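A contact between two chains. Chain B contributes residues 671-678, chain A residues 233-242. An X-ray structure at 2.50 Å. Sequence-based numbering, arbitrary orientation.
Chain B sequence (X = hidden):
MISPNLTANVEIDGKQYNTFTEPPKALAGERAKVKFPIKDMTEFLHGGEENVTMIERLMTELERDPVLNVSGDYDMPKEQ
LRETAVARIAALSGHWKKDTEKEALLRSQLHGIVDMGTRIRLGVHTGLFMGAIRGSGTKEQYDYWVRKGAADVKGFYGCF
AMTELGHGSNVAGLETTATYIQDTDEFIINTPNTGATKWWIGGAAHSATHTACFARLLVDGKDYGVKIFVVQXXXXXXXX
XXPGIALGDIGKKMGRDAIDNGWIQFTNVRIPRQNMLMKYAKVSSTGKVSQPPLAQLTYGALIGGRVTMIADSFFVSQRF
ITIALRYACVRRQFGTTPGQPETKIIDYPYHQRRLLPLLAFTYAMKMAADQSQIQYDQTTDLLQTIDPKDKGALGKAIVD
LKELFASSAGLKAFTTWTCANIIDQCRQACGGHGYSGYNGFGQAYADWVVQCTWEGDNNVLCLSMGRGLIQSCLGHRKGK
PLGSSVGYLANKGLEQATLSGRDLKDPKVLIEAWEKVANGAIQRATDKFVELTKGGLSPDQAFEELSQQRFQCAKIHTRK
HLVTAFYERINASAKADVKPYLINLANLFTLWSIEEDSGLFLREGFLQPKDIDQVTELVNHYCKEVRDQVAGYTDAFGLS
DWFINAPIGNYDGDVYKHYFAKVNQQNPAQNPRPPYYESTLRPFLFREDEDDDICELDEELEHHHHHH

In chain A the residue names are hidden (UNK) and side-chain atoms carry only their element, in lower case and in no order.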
# COMPACT_ATOMS: atom_id res chain seq x y z
N ASN B 671 23.94 -18.07 -19.01
CA ASN B 671 23.07 -19.06 -19.63
C ASN B 671 21.78 -18.43 -20.12
O ASN B 671 21.05 -17.86 -19.35
CB ASN B 671 22.75 -20.19 -18.66
CG ASN B 671 22.09 -21.37 -19.34
OD1 ASN B 671 21.61 -21.28 -20.45
ND2 ASN B 671 22.08 -22.49 -18.66
N PRO B 672 21.55 -18.48 -21.42
CA PRO B 672 20.33 -17.93 -22.03
C PRO B 672 19.06 -18.69 -21.70
O PRO B 672 17.99 -18.12 -21.74
CB PRO B 672 20.63 -17.99 -23.51
CG PRO B 672 21.53 -19.15 -23.64
CD PRO B 672 22.40 -19.14 -22.43
N ARG B 673 19.15 -19.98 -21.45
CA ARG B 673 17.94 -20.75 -21.28
C ARG B 673 17.63 -21.05 -19.82
O ARG B 673 18.52 -21.18 -19.00
CB ARG B 673 17.81 -21.94 -22.25
CG ARG B 673 18.80 -23.07 -22.12
CD ARG B 673 19.37 -23.49 -23.45
NE ARG B 673 20.80 -23.26 -23.44
CZ ARG B 673 21.49 -22.73 -24.44
NH1 ARG B 673 20.88 -22.40 -25.55
NH2 ARG B 673 22.78 -22.55 -24.32
N PRO B 674 16.35 -21.10 -19.49
CA PRO B 674 15.92 -21.28 -18.11
C PRO B 674 16.20 -22.68 -17.60
O PRO B 674 16.40 -23.57 -18.40
CB PRO B 674 14.41 -21.03 -18.17
CG PRO B 674 14.04 -21.28 -19.58
CD PRO B 674 15.22 -20.86 -20.39
N PRO B 675 16.26 -22.86 -16.29
CA PRO B 675 16.51 -24.23 -15.75
C PRO B 675 15.44 -25.27 -16.14
O PRO B 675 15.69 -26.47 -16.10
CB PRO B 675 16.58 -24.00 -14.22
CG PRO B 675 16.10 -22.60 -13.96
CD PRO B 675 15.77 -21.92 -15.26
N TYR B 676 14.25 -24.78 -16.53
CA TYR B 676 13.11 -25.59 -17.03
C TYR B 676 13.03 -25.61 -18.57
O TYR B 676 11.97 -25.93 -19.14
CB TYR B 676 11.78 -25.09 -16.42
CG TYR B 676 11.57 -23.57 -16.51
CD1 TYR B 676 11.02 -23.01 -17.62
CD2 TYR B 676 11.97 -22.70 -15.48
CE1 TYR B 676 10.86 -21.64 -17.73
CE2 TYR B 676 11.83 -21.33 -15.59
CZ TYR B 676 11.27 -20.80 -16.72
OH TYR B 676 11.09 -19.48 -16.92
N TYR B 677 14.09 -25.24 -19.27
CA TYR B 677 13.96 -25.21 -20.70
C TYR B 677 13.70 -26.58 -21.29
O TYR B 677 12.79 -26.74 -22.08
CB TYR B 677 15.20 -24.60 -21.32
CG TYR B 677 15.19 -24.58 -22.83
CD1 TYR B 677 14.42 -23.67 -23.52
CD2 TYR B 677 15.96 -25.45 -23.55
CE1 TYR B 677 14.41 -23.66 -24.89
CE2 TYR B 677 15.96 -25.45 -24.91
CZ TYR B 677 15.19 -24.54 -25.58
OH TYR B 677 15.21 -24.54 -26.94
N GLU B 678 14.46 -27.59 -20.89
CA GLU B 678 14.22 -28.93 -21.39
C GLU B 678 12.94 -29.57 -20.89
O GLU B 678 12.23 -30.20 -21.65
CB GLU B 678 15.40 -29.84 -21.08
CG GLU B 678 16.68 -29.40 -21.73
CD GLU B 678 16.62 -29.49 -23.23
OE1 GLU B 678 17.48 -28.90 -23.90
OE2 GLU B 678 15.72 -30.17 -23.75
N UNK A 233 15.67 -12.51 -31.33
CA UNK A 233 16.52 -12.52 -30.14
C UNK A 233 17.30 -13.80 -29.96
O UNK A 233 18.45 -13.79 -29.54
c UNK A 233 15.69 -12.35 -28.90
c UNK A 233 15.00 -11.03 -28.67
c UNK A 233 15.99 -9.92 -28.71
c UNK A 233 14.25 -11.05 -27.34
N UNK A 234 16.67 -14.92 -30.28
CA UNK A 234 17.30 -16.22 -30.12
C UNK A 234 17.19 -17.08 -31.37
O UNK A 234 16.23 -17.01 -32.13
n UNK A 234 16.76 -15.89 -23.14
c UNK A 234 16.67 -17.00 -28.94
n UNK A 234 16.55 -16.89 -25.18
n UNK A 234 15.14 -15.13 -24.61
c UNK A 234 16.75 -16.32 -27.59
c UNK A 234 16.02 -17.13 -26.51
c UNK A 234 16.14 -15.97 -24.32
N UNK A 235 18.22 -17.88 -31.59
CA UNK A 235 18.13 -19.04 -32.44
C UNK A 235 17.02 -19.93 -31.84
O UNK A 235 17.05 -20.31 -30.66
c UNK A 235 19.47 -19.75 -32.42
c UNK A 235 19.44 -21.02 -33.14
o UNK A 235 19.43 -22.09 -32.49
o UNK A 235 19.44 -20.93 -34.37
N UNK A 236 16.03 -20.23 -32.66
CA UNK A 236 14.81 -20.94 -32.27
C UNK A 236 15.12 -22.38 -31.79
O UNK A 236 14.67 -22.86 -30.76
c UNK A 236 13.84 -20.90 -33.49
c UNK A 236 13.01 -22.15 -33.65
c UNK A 236 12.95 -19.67 -33.43
N UNK A 237 15.93 -23.03 -32.59
CA UNK A 237 16.43 -24.36 -32.34
C UNK A 237 17.07 -24.60 -30.95
O UNK A 237 16.71 -25.51 -30.26
o UNK A 237 17.74 -26.00 -33.49
c UNK A 237 17.45 -24.66 -33.45
N UNK A 238 18.01 -23.77 -30.56
CA UNK A 238 18.79 -23.97 -29.34
C UNK A 238 18.46 -22.98 -28.19
O UNK A 238 18.95 -23.15 -27.07
c UNK A 238 20.26 -23.81 -29.72
o UNK A 238 20.52 -22.44 -30.04
N UNK A 239 17.67 -21.94 -28.48
CA UNK A 239 17.39 -20.85 -27.56
C UNK A 239 18.63 -20.01 -27.25
O UNK A 239 18.61 -19.23 -26.29
c UNK A 239 14.33 -20.46 -26.63
c UNK A 239 16.72 -21.37 -26.26
n UNK A 239 15.24 -20.07 -24.67
c UNK A 239 14.03 -19.55 -24.66
c UNK A 239 15.45 -20.66 -25.91
n UNK A 239 13.47 -19.76 -25.83
N UNK A 240 19.70 -20.12 -28.05
CA UNK A 240 20.89 -19.25 -27.86
C UNK A 240 20.67 -17.87 -28.46
O UNK A 240 19.85 -17.69 -29.38
o UNK A 240 22.45 -21.09 -27.85
c UNK A 240 22.14 -19.85 -28.47
N UNK A 241 21.41 -16.91 -27.92
CA UNK A 241 21.29 -15.53 -28.30
C UNK A 241 21.88 -15.32 -29.66
O UNK A 241 22.93 -15.87 -29.97
c UNK A 241 22.22 -13.65 -25.09
c UNK A 241 20.01 -14.58 -25.86
c UNK A 241 22.06 -14.66 -27.34
c UNK A 241 21.53 -14.72 -25.91
N UNK A 242 21.21 -14.50 -30.47
CA UNK A 242 21.67 -14.18 -31.80
C UNK A 242 22.85 -13.24 -31.67
O UNK A 242 23.06 -12.64 -30.63
s UNK A 242 19.81 -15.77 -34.14
c UNK A 242 19.39 -14.45 -32.98
c UNK A 242 19.80 -14.83 -35.68
c UNK A 242 20.56 -13.54 -32.66

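Position 233 carries four carbons, forked at the second, the one next to CB, and its side chain is out of reach of the chain B stretch; an unbranched CB with a terminal fork is leucine, Leu233(A).

Position 234 has three carbons, a nitrogen, then a carbon bearing two more nitrogens. One terminal nitrogen lies 2.9 Å from O of Pro672(B), near the plane of the planar group. This guanidinium identifies Arg234(A), whose NH2 donates to that carbonyl at an N-H...O angle of 142°.

Position 235 shows two carbons, the second carrying two oxygens, and touches nothing on chain B. With no nitrogen and a short chain, it is a carboxylate: Asp235(A).

Position 236 has three carbons, branched at CB, which points away from chain B; this is Val236(A). At 237, one carbon and one oxygen, also directed away, give Ser237(A).

Position 238 again has one carbon and one oxygen, so it is Ser238(A). Its OG donates to OD2 of Asp235(A) at 2.7 Å, and its N reaches the same OD2 at 2.9 Å, tying 238 back to 235 within the loop. Its backbone O receives a weak bond from NH1 of Arg673(B), short at 2.6 Å but bent to 130°.

Position 239 holds one carbon and a five-membered ring of three carbons and two nitrogens, with CE1 of Tyr677(B) over one face; this is the imidazole of His239(A). CE1 of Tyr677(B) lies 3.3 Å from CG of His239(A), while the ring planes meet obliquely at 32° with centroids 4.7 Å apart.

Position 240, one carbon and one oxygen, accepts from NH1 of Arg673(B); it is Ser240(A). NH1 of Arg673(B) lies 3.1 Å from OG of Ser240(A), at 178°, nearly linear and better aligned than the bond to Ser238(A).

Position 241 has four carbons, forked at the second, the fork carbon lying 4.2 Å from CB of Pro672(B). This is Leu241(A).

Position 242 has two carbons, a sulfur and a terminal carbon, unbranched and remote from chain B: Met242(A).

The contact works by exchange of arginines. Arg234(A) takes a carbonyl of chain B, while NH1 of Arg673(B) serves both the O of Ser238(A) and the OG of Ser240(A). Beside these bonds His239(A) packs against Tyr677(B), and Pro672(B) lies against the backbone, its CB 3.7 Å from O of His239(A). On chain B, the type I turn from Pro674(B) to Tyr677(B), closed by N of Tyr677(B) to O of Pro674(B) at 3.0 Å, leads into the helix that carries the tyrosine.

Chain A (233-242) LRDVSSHSLM
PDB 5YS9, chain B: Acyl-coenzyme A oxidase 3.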